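Local structure of MmeI (Methylophilus methylotrophus, 5HR4) at residues F417-A422 against P454-A459; N460-D465 against Y518-H523; H523-Q526 against N530-C533. The protein is a Type IIL restriction-modification enzyme that binds DNA and probably methylates adenine at N6, with S-adenosyl-L-methionine as methyl donor. All coordinates share one frame; numbering follows the deposited sequence.

Contact 1 of 3, residues F417-A422 against P454-A459; sequences FPAQIA and PHILNA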
loop_
_atom_site.group_PDB
_atom_site.type_symbol
_atom_site.label_atom_id
_atom_site.label_comp_id
_atom_site.label_asym_id
_atom_site.label_seq_id
_atom_site.Cartn_x
_atom_site.Cartn_y
_atom_site.Cartn_z
ATOM N N PHE A 417 10.863 17.433 -3.698
ATOM C CA PHE A 417 9.874 18.288 -3.051
ATOM C C PHE A 417 9.414 17.689 -1.723
ATOM O O PHE A 417 9.536 18.374 -0.690
ATOM C CB PHE A 417 8.726 18.587 -4.016
ATOM C CG PHE A 417 7.756 19.583 -3.480
ATOM C CD1 PHE A 417 8.179 20.834 -3.088
ATOM C CD2 PHE A 417 6.427 19.255 -3.336
ATOM C CE1 PHE A 417 7.278 21.751 -2.579
ATOM C CE2 PHE A 417 5.524 20.158 -2.828
ATOM C CZ PHE A 417 5.943 21.402 -2.448
ATOM N N PRO A 418 8.951 16.435 -1.649
ATOM C CA PRO A 418 8.680 15.863 -0.322
ATOM C C PRO A 418 9.906 15.844 0.577
ATOM O O PRO A 418 9.779 15.998 1.808
ATOM C CB PRO A 418 8.184 14.443 -0.640
ATOM C CG PRO A 418 8.659 14.162 -2.054
ATOM C CD PRO A 418 8.664 15.482 -2.739
ATOM N N ALA A 419 11.097 15.666 0.007
ATOM C CA ALA A 419 12.293 15.680 0.846
ATOM C C ALA A 419 12.531 17.057 1.439
ATOM O O ALA A 419 13.070 17.163 2.545
ATOM C CB ALA A 419 13.523 15.225 0.059
ATOM N N GLN A 420 12.116 18.118 0.736
ATOM C CA GLN A 420 12.194 19.460 1.313
ATOM C C GLN A 420 11.054 19.718 2.298
ATOM O O GLN A 420 11.269 20.354 3.328
ATOM C CB GLN A 420 12.197 20.523 0.213
ATOM C CG GLN A 420 13.396 20.494 -0.712
ATOM C CD GLN A 420 14.558 21.387 -0.261
ATOM O OE1 GLN A 420 14.669 21.728 0.917
ATOM N NE2 GLN A 420 15.437 21.770 -1.215
ATOM N N ILE A 421 9.835 19.235 2.016
ATOM C CA ILE A 421 8.735 19.408 2.971
ATOM C C ILE A 421 9.083 18.744 4.297
ATOM O O ILE A 421 8.957 19.348 5.363
ATOM C CB ILE A 421 7.415 18.840 2.418
ATOM C CG1 ILE A 421 7.135 19.283 1.001
ATOM C CG2 ILE A 421 6.234 19.265 3.317
ATOM C CD1 ILE A 421 5.792 18.724 0.472
ATOM N N ALA A 422 9.528 17.485 4.240
ATOM C CA ALA A 422 9.885 16.754 5.449
ATOM C C ALA A 422 10.755 17.603 6.359
ATOM O O ALA A 422 10.508 17.685 7.567
ATOM C CB ALA A 422 10.592 15.447 5.086
ATOM N N PRO A 454 17.097 18.387 10.780
ATOM C CA PRO A 454 16.884 16.977 10.431
ATOM C C PRO A 454 17.930 16.496 9.442
ATOM O O PRO A 454 18.730 17.263 8.899
ATOM C CB PRO A 454 15.498 16.954 9.792
ATOM C CG PRO A 454 14.881 18.258 10.097
ATOM C CD PRO A 454 15.944 19.243 10.468
ATOM N N HIS A 455 17.892 15.196 9.189
ATOM C CA HIS A 455 18.828 14.538 8.290
ATOM C C HIS A 455 18.029 13.773 7.240
ATOM O O HIS A 455 18.041 12.534 7.204
ATOM C CB HIS A 455 19.773 13.635 9.074
ATOM C CG HIS A 455 20.548 14.359 10.135
ATOM N ND1 HIS A 455 20.257 14.247 11.481
ATOM C CD2 HIS A 455 21.599 15.215 10.050
ATOM C CE1 HIS A 455 21.096 14.996 12.177
ATOM N NE2 HIS A 455 21.919 15.595 11.333
ATOM N N ILE A 456 17.319 14.526 6.403
ATOM C CA ILE A 456 16.601 13.987 5.253
ATOM C C ILE A 456 17.521 14.037 4.040
ATOM O O ILE A 456 18.001 15.109 3.649
ATOM C CB ILE A 456 15.318 14.782 4.980
ATOM C CG1 ILE A 456 14.504 14.926 6.271
ATOM C CG2 ILE A 456 14.501 14.116 3.876
ATOM C CD1 ILE A 456 14.106 13.613 6.881
ATOM N N LEU A 457 17.763 12.885 3.440
ATOM C CA LEU A 457 18.543 12.811 2.215
ATOM C C LEU A 457 17.622 12.610 1.004
ATOM O O LEU A 457 16.663 11.834 1.058
ATOM C CB LEU A 457 19.546 11.668 2.308
ATOM C CG LEU A 457 20.427 11.522 1.078
ATOM C CD1 LEU A 457 21.234 12.783 0.905
ATOM C CD2 LEU A 457 21.316 10.293 1.222
ATOM N N ASN A 458 17.911 13.322 -0.082
ATOM C CA ASN A 458 17.212 13.135 -1.350
ATOM C C ASN A 458 18.047 12.159 -2.163
ATOM O O ASN A 458 19.058 12.539 -2.756
ATOM C CB ASN A 458 17.025 14.463 -2.081
ATOM C CG ASN A 458 16.393 14.296 -3.471
ATOM O OD1 ASN A 458 16.555 15.155 -4.343
ATOM N ND2 ASN A 458 15.670 13.194 -3.679
ATOM N N ALA A 459 17.622 10.901 -2.202
ATOM C CA ALA A 459 18.384 9.857 -2.854
ATOM C C ALA A 459 17.454 8.676 -3.062
ATOM O O ALA A 459 16.252 8.767 -2.808
ATOM C CB ALA A 459 19.619 9.489 -2.034
#
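Ile456 sits on the strand like a small fork, and its two branches each find an alanine of the helix packed against it. Ile456 CG2 lies 4.1 Å from Ala419 CB, while Ile456 CG1 comes within 4.1 Å of Ala422 CB, one helical turn further on. The first torsion (chi1 -50°) sets this up: CG2 stands anti to the backbone N and CG1 anti to the carbonyl carbon, which spreads the branches along the helix. Ile456 CG2 also lies 3.6 Å from Ala419 O, so backbone as well as methyl groups take part in the packing. Two residues along the strand, Asn458 meets the same alanine, its CB 4.2 Å from Ala419 CB, but its amide has turned elsewhere: ND2 is bonded to the backbone oxygen of Glu413. With single methyl groups facing the strand, the helix can run close over it, the axes 8.3 Å apart and nearly antiparallel at 172°. Strand 455-458 pairs with its parallel neighbour 409-413, the strand that leads into helix 416-440. Strand, helix and strand together form a beta-alpha-beta crossover, here at the outer edge of the Rossmann-like sheet of the methyltransferase domain.

Contact 2 of 3, residues N460-D465 against Y518-H523; sequences NALQID and YPKAAH. With SFG (sinefungin), chain H.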
loop_
_atom_site.group_PDB
_atom_site.type_symbol
_atom_site.label_atom_id
_atom_site.label_comp_id
_atom_site.label_asym_id
_atom_site.label_seq_id
_atom_site.Cartn_x
_atom_site.Cartn_y
_atom_site.Cartn_z
ATOM N N ASN A 460 18.011 7.559 -3.508
ATOM C CA ASN A 460 17.249 6.371 -3.865
ATOM C C ASN A 460 17.615 5.275 -2.876
ATOM O O ASN A 460 18.646 4.611 -3.028
ATOM C CB ASN A 460 17.532 5.948 -5.308
ATOM C CG ASN A 460 16.712 4.747 -5.730
ATOM O OD1 ASN A 460 16.666 3.722 -5.039
ATOM N ND2 ASN A 460 16.034 4.874 -6.846
ATOM N N ALA A 461 16.735 5.055 -1.897
ATOM C CA ALA A 461 17.055 4.222 -0.742
ATOM C C ALA A 461 17.460 2.802 -1.109
ATOM O O ALA A 461 18.019 2.092 -0.260
ATOM C CB ALA A 461 15.859 4.163 0.195
ATOM N N LEU A 462 17.175 2.356 -2.330
ATOM C CA LEU A 462 17.540 1.003 -2.724
ATOM C C LEU A 462 18.942 0.926 -3.316
ATOM O O LEU A 462 19.531 -0.165 -3.332
ATOM C CB LEU A 462 16.511 0.447 -3.717
ATOM C CG LEU A 462 15.043 0.373 -3.238
ATOM C CD1 LEU A 462 14.190 -0.407 -4.204
ATOM C CD2 LEU A 462 14.923 -0.237 -1.869
ATOM N N GLN A 463 19.505 2.060 -3.758
ATOM C CA GLN A 463 20.806 2.094 -4.414
ATOM C C GLN A 463 21.948 2.529 -3.505
ATOM O O GLN A 463 23.104 2.377 -3.895
ATOM C CB GLN A 463 20.767 3.025 -5.638
ATOM C CG GLN A 463 20.009 2.471 -6.828
ATOM C CD GLN A 463 19.949 3.443 -8.001
ATOM O OE1 GLN A 463 20.553 4.515 -7.963
ATOM N NE2 GLN A 463 19.213 3.069 -9.050
ATOM N N ILE A 464 21.673 3.056 -2.317
ATOM C CA ILE A 464 22.709 3.596 -1.444
ATOM C C ILE A 464 22.907 2.695 -0.222
ATOM O O ILE A 464 22.119 1.791 0.061
ATOM C CB ILE A 464 22.385 5.032 -0.991
ATOM C CG1 ILE A 464 21.074 5.054 -0.200
ATOM C CG2 ILE A 464 22.325 5.975 -2.164
ATOM C CD1 ILE A 464 20.789 6.410 0.387
ATOM N N ASP A 465 23.960 2.985 0.530
ATOM C CA ASP A 465 24.187 2.359 1.824
ATOM C C ASP A 465 23.532 3.222 2.906
ATOM O O ASP A 465 23.936 4.376 3.106
ATOM C CB ASP A 465 25.691 2.203 2.072
ATOM C CG ASP A 465 26.010 1.384 3.311
ATOM O OD1 ASP A 465 25.096 0.763 3.896
ATOM O OD2 ASP A 465 27.195 1.344 3.690
ATOM N N TYR A 518 12.636 -4.670 2.741
ATOM C CA TYR A 518 12.813 -5.620 3.838
ATOM C C TYR A 518 14.224 -6.197 3.898
ATOM O O TYR A 518 14.819 -6.202 4.992
ATOM C CB TYR A 518 11.755 -6.722 3.749
ATOM C CG TYR A 518 10.376 -6.293 4.186
ATOM C CD1 TYR A 518 9.587 -5.485 3.372
ATOM C CD2 TYR A 518 9.853 -6.718 5.399
ATOM C CE1 TYR A 518 8.332 -5.098 3.755
ATOM C CE2 TYR A 518 8.587 -6.338 5.802
ATOM C CZ TYR A 518 7.835 -5.525 4.977
ATOM O OH TYR A 518 6.579 -5.145 5.368
ATOM N N PRO A 519 14.810 -6.715 2.812
ATOM C CA PRO A 519 16.204 -7.173 2.904
ATOM C C PRO A 519 17.171 -6.046 3.198
ATOM O O PRO A 519 18.165 -6.267 3.900
ATOM C CB PRO A 519 16.469 -7.783 1.520
ATOM C CG PRO A 519 15.134 -8.101 0.991
ATOM C CD PRO A 519 14.241 -7.018 1.492
ATOM N N LYS A 520 16.914 -4.845 2.668
ATOM C CA LYS A 520 17.721 -3.680 3.018
ATOM C C LYS A 520 17.777 -3.506 4.525
ATOM O O LYS A 520 18.844 -3.635 5.134
ATOM C CB LYS A 520 17.161 -2.425 2.342
ATOM C CG LYS A 520 17.775 -2.156 1.001
ATOM C CD LYS A 520 19.258 -1.870 1.145
ATOM C CE LYS A 520 19.761 -0.908 0.090
ATOM N NZ LYS A 520 21.237 -0.686 0.216
ATOM N N ALA A 521 16.622 -3.229 5.145
ATOM C CA ALA A 521 16.542 -3.155 6.603
ATOM C C ALA A 521 17.189 -4.365 7.254
ATOM O O ALA A 521 17.984 -4.222 8.189
ATOM C CB ALA A 521 15.085 -3.042 7.044
ATOM N N ALA A 522 16.889 -5.567 6.747
ATOM C CA ALA A 522 17.426 -6.783 7.357
ATOM C C ALA A 522 18.948 -6.821 7.297
ATOM O O ALA A 522 19.597 -7.289 8.236
ATOM C CB ALA A 522 16.838 -8.019 6.688
ATOM N N HIS A 523 19.542 -6.339 6.204
ATOM C CA HIS A 523 21.001 -6.277 6.142
ATOM C C HIS A 523 21.542 -5.143 7.006
ATOM O O HIS A 523 22.562 -5.299 7.684
ATOM C CB HIS A 523 21.465 -6.135 4.688
ATOM C CG HIS A 523 21.471 -7.432 3.931
ATOM N ND1 HIS A 523 20.562 -7.723 2.933
ATOM C CD2 HIS A 523 22.264 -8.525 4.043
ATOM C CE1 HIS A 523 20.803 -8.933 2.456
ATOM N NE2 HIS A 523 21.831 -9.440 3.111
HETATM N N SFG H . 5.052 8.013 4.443
HETATM C CA SFG H . 5.044 9.174 3.579
HETATM C C SFG H . 4.016 10.139 4.138
HETATM O O SFG H . 3.376 9.808 5.160
HETATM O OXT SFG H . 3.804 11.254 3.603
HETATM C CB SFG H . 4.668 8.772 2.157
HETATM C CG SFG H . 5.628 7.679 1.710
HETATM C CD SFG H . 5.059 7.128 0.421
HETATM N NE SFG H . 4.028 6.178 0.791
HETATM C "C5'" SFG H . 6.144 6.466 -0.444
HETATM C "C4'" SFG H . 7.364 7.393 -0.769
HETATM O "O4'" SFG H . 8.356 6.655 -1.181
HETATM C "C3'" SFG H . 7.122 8.364 -1.938
HETATM O "O3'" SFG H . 7.135 9.621 -1.431
HETATM C "C2'" SFG H . 8.279 8.125 -2.951
HETATM O "O2'" SFG H . 8.830 9.406 -3.476
HETATM C "C1'" SFG H . 9.189 7.532 -2.246
HETATM N N9 SFG H . 9.955 6.574 -2.981
HETATM C C8 SFG H . 9.543 5.741 -3.932
HETATM N N7 SFG H . 10.579 4.988 -4.309
HETATM C C5 SFG H . 11.631 5.358 -3.579
HETATM C C6 SFG H . 12.931 4.912 -3.581
HETATM N N6 SFG H . 13.611 3.895 -4.345
HETATM N N1 SFG H . 13.831 5.433 -2.757
HETATM C C2 SFG H . 13.452 6.417 -1.906
HETATM N N3 SFG H . 12.168 6.862 -1.908
HETATM C C4 SFG H . 11.253 6.330 -2.749
#
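The loop that holds the adenine end of sinefungin, starting with an Asx turn at Asn460, is gripped from its far end by Lys520 of helix 517-524, which donates to Ile464 O. The bond is 2.6 Å from Lys520 NZ to Ile464 O, with a C=O...N angle of 157° and the ammonium nitrogen tilted 23° out of the carbonyl plane. Bends at its second and third torsions lay the lysine chain along the loop, where Lys520 CE passes 3.5 Å from both Ala461 O and Leu462 O. Trp466, which donates from NE1 to Ala461 O, also takes a cation-pi contact from Lys520. Apolar contact is slight: Leu462 CD2 approaches Lys520 CG at 4.5 Å. At the other end of the loop two groups bond the adenine nitrogens. Ala461 N donates to sinefungin N1 over 3.1 Å, and Asn460 OD1 receives a weak bond from sinefungin N6. That same oxygen closes the Asx turn, which ties the ligand contact to the shape of the loop: Leu462 N lies 3.1 Å from Asn460 OD1, in the carbonyl plane, with a C=O...N angle of 149°.

Contact 3 of 3, residues H523-Q526 against N530-C533; sequences HYIQ and NIRC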
loop_
_atom_site.group_PDB
_atom_site.type_symbol
_atom_site.label_atom_id
_atom_site.label_comp_id
_atom_site.label_asym_id
_atom_site.label_seq_id
_atom_site.Cartn_x
_atom_site.Cartn_y
_atom_site.Cartn_z
ATOM N N HIS A 523 19.542 -6.339 6.204
ATOM C CA HIS A 523 21.001 -6.277 6.142
ATOM C C HIS A 523 21.542 -5.143 7.006
ATOM O O HIS A 523 22.562 -5.299 7.684
ATOM C CB HIS A 523 21.465 -6.135 4.688
ATOM C CG HIS A 523 21.471 -7.432 3.931
ATOM N ND1 HIS A 523 20.562 -7.723 2.933
ATOM C CD2 HIS A 523 22.264 -8.525 4.043
ATOM C CE1 HIS A 523 20.803 -8.933 2.456
ATOM N NE2 HIS A 523 21.831 -9.440 3.111
ATOM N N TYR A 524 20.842 -4.010 7.025
ATOM C CA TYR A 524 21.276 -2.858 7.800
ATOM C C TYR A 524 21.362 -3.165 9.293
ATOM O O TYR A 524 22.328 -2.779 9.962
ATOM C CB TYR A 524 20.307 -1.713 7.543
ATOM C CG TYR A 524 20.566 -0.448 8.326
ATOM C CD1 TYR A 524 21.647 0.369 8.029
ATOM C CD2 TYR A 524 19.704 -0.043 9.327
ATOM C CE1 TYR A 524 21.869 1.538 8.737
ATOM C CE2 TYR A 524 19.918 1.124 10.032
ATOM C CZ TYR A 524 20.996 1.909 9.731
ATOM O OH TYR A 524 21.212 3.076 10.423
ATOM N N ILE A 525 20.351 -3.840 9.848
ATOM C CA ILE A 525 20.329 -4.054 11.295
ATOM C C ILE A 525 21.193 -5.226 11.711
ATOM O O ILE A 525 21.316 -5.494 12.914
ATOM C CB ILE A 525 18.898 -4.266 11.839
ATOM C CG1 ILE A 525 18.314 -5.590 11.356
ATOM C CG2 ILE A 525 17.996 -3.123 11.412
ATOM C CD1 ILE A 525 16.950 -5.878 11.952
ATOM N N GLN A 526 21.797 -5.934 10.755
ATOM C CA GLN A 526 22.630 -7.078 11.107
ATOM C C GLN A 526 23.753 -6.670 12.054
ATOM O O GLN A 526 24.210 -7.489 12.859
ATOM C CB GLN A 526 23.189 -7.723 9.832
ATOM C CG GLN A 526 23.370 -9.238 9.906
ATOM C CD GLN A 526 22.046 -9.994 10.009
ATOM O OE1 GLN A 526 21.194 -9.887 9.129
ATOM N NE2 GLN A 526 21.870 -10.761 11.089
ATOM N N ASN A 530 19.628 -4.333 18.226
ATOM C CA ASN A 530 18.733 -3.563 19.079
ATOM C C ASN A 530 17.728 -2.751 18.286
ATOM O O ASN A 530 16.758 -2.239 18.857
ATOM C CB ASN A 530 19.532 -2.633 19.991
ATOM C CG ASN A 530 19.993 -3.325 21.248
ATOM O OD1 ASN A 530 19.983 -4.556 21.331
ATOM N ND2 ASN A 530 20.397 -2.540 22.243
ATOM N N ILE A 531 17.939 -2.600 16.992
ATOM C CA ILE A 531 16.996 -1.841 16.202
ATOM C C ILE A 531 15.716 -2.646 16.067
ATOM O O ILE A 531 15.745 -3.884 15.983
ATOM C CB ILE A 531 17.611 -1.504 14.838
ATOM C CG1 ILE A 531 18.861 -0.623 15.029
ATOM C CG2 ILE A 531 16.556 -0.878 13.928
ATOM C CD1 ILE A 531 19.723 -0.477 13.765
ATOM N N ARG A 532 14.585 -1.944 16.104
ATOM C CA ARG A 532 13.259 -2.489 15.860
ATOM C C ARG A 532 12.645 -1.769 14.656
ATOM O O ARG A 532 12.770 -0.544 14.530
ATOM C CB ARG A 532 12.400 -2.315 17.099
ATOM N N CYS A 533 11.993 -2.522 13.755
ATOM C CA CYS A 533 11.481 -1.976 12.497
ATOM C C CYS A 533 9.995 -2.256 12.320
ATOM O O CYS A 533 9.480 -3.294 12.753
ATOM C CB CYS A 533 12.207 -2.556 11.261
ATOM S SG CYS A 533 14.011 -2.621 11.365
#
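Here a beta-alpha-beta unit of the methyltransferase sheet makes its final turn: the end of helix 517-524 folds back onto the start of strand 532-538, and Ile525 packs against Ile531 and Cys533. Nearly everything turns on one methyl group. Ile525 CG2 lies 3.7 Å from Ile531 CG2 and 3.9 Å from Ile531 CD1, so it rests against both branches of that side chain. The same methyl also approaches the sulfur, Ile525 CG2 lying 4.0 Å from Cys533 SG. Ile525 has CG1 between its backbone N and carbonyl carbon (chi1 68°), which puts CG2 anti to the carbonyl carbon and turns it toward Ile531 and Cys533. Across from it, the CB atoms of Ile531 and Cys533 face the helix end and that of Arg532 faces away, an alternation that starts just ahead of the strand. Tyr524 adds a lesser contact: its side chain crosses that of Ile531 at about a right angle, Tyr524 CE2 reaching Ile531 CD1 at 4.1 Å. Its hydroxyl is held elsewhere, by a hydrogen bond with Leu470 O. Ile478 of strand 477-480 touches all four of these side chains and closes the apolar cluster. Strands 477-480 and 532-538 are parallel neighbours in the sheet, and the connection between them, through helices 492-502 and 517-524 and this tight return, makes the crossover that joins such strands in a Rossmann-like methyltransferase fold.

How the contacts relate
Along the chain the three contacts follow in series; none nests within or crosses another. Contact 1 closes the excursion through helix 416-440 and brings the chain back to the edge strand of the sheet. Contact 2 opens at the next residue and spans a longer loop, which includes strand 477-480 and helix 492-502, before ending on helix 517-524. Contact 3 begins at His523, where contact 2 ends, and closes a three-residue return into strand 532-538. Contacts 1 and 2 also touch in space, Leu457 CD2 lying 4.0 Å from Ile464 CD1. Together the three contacts tie edge strand 455-458, the sinefungin-binding loop, helix 517-524 and strand 532-538.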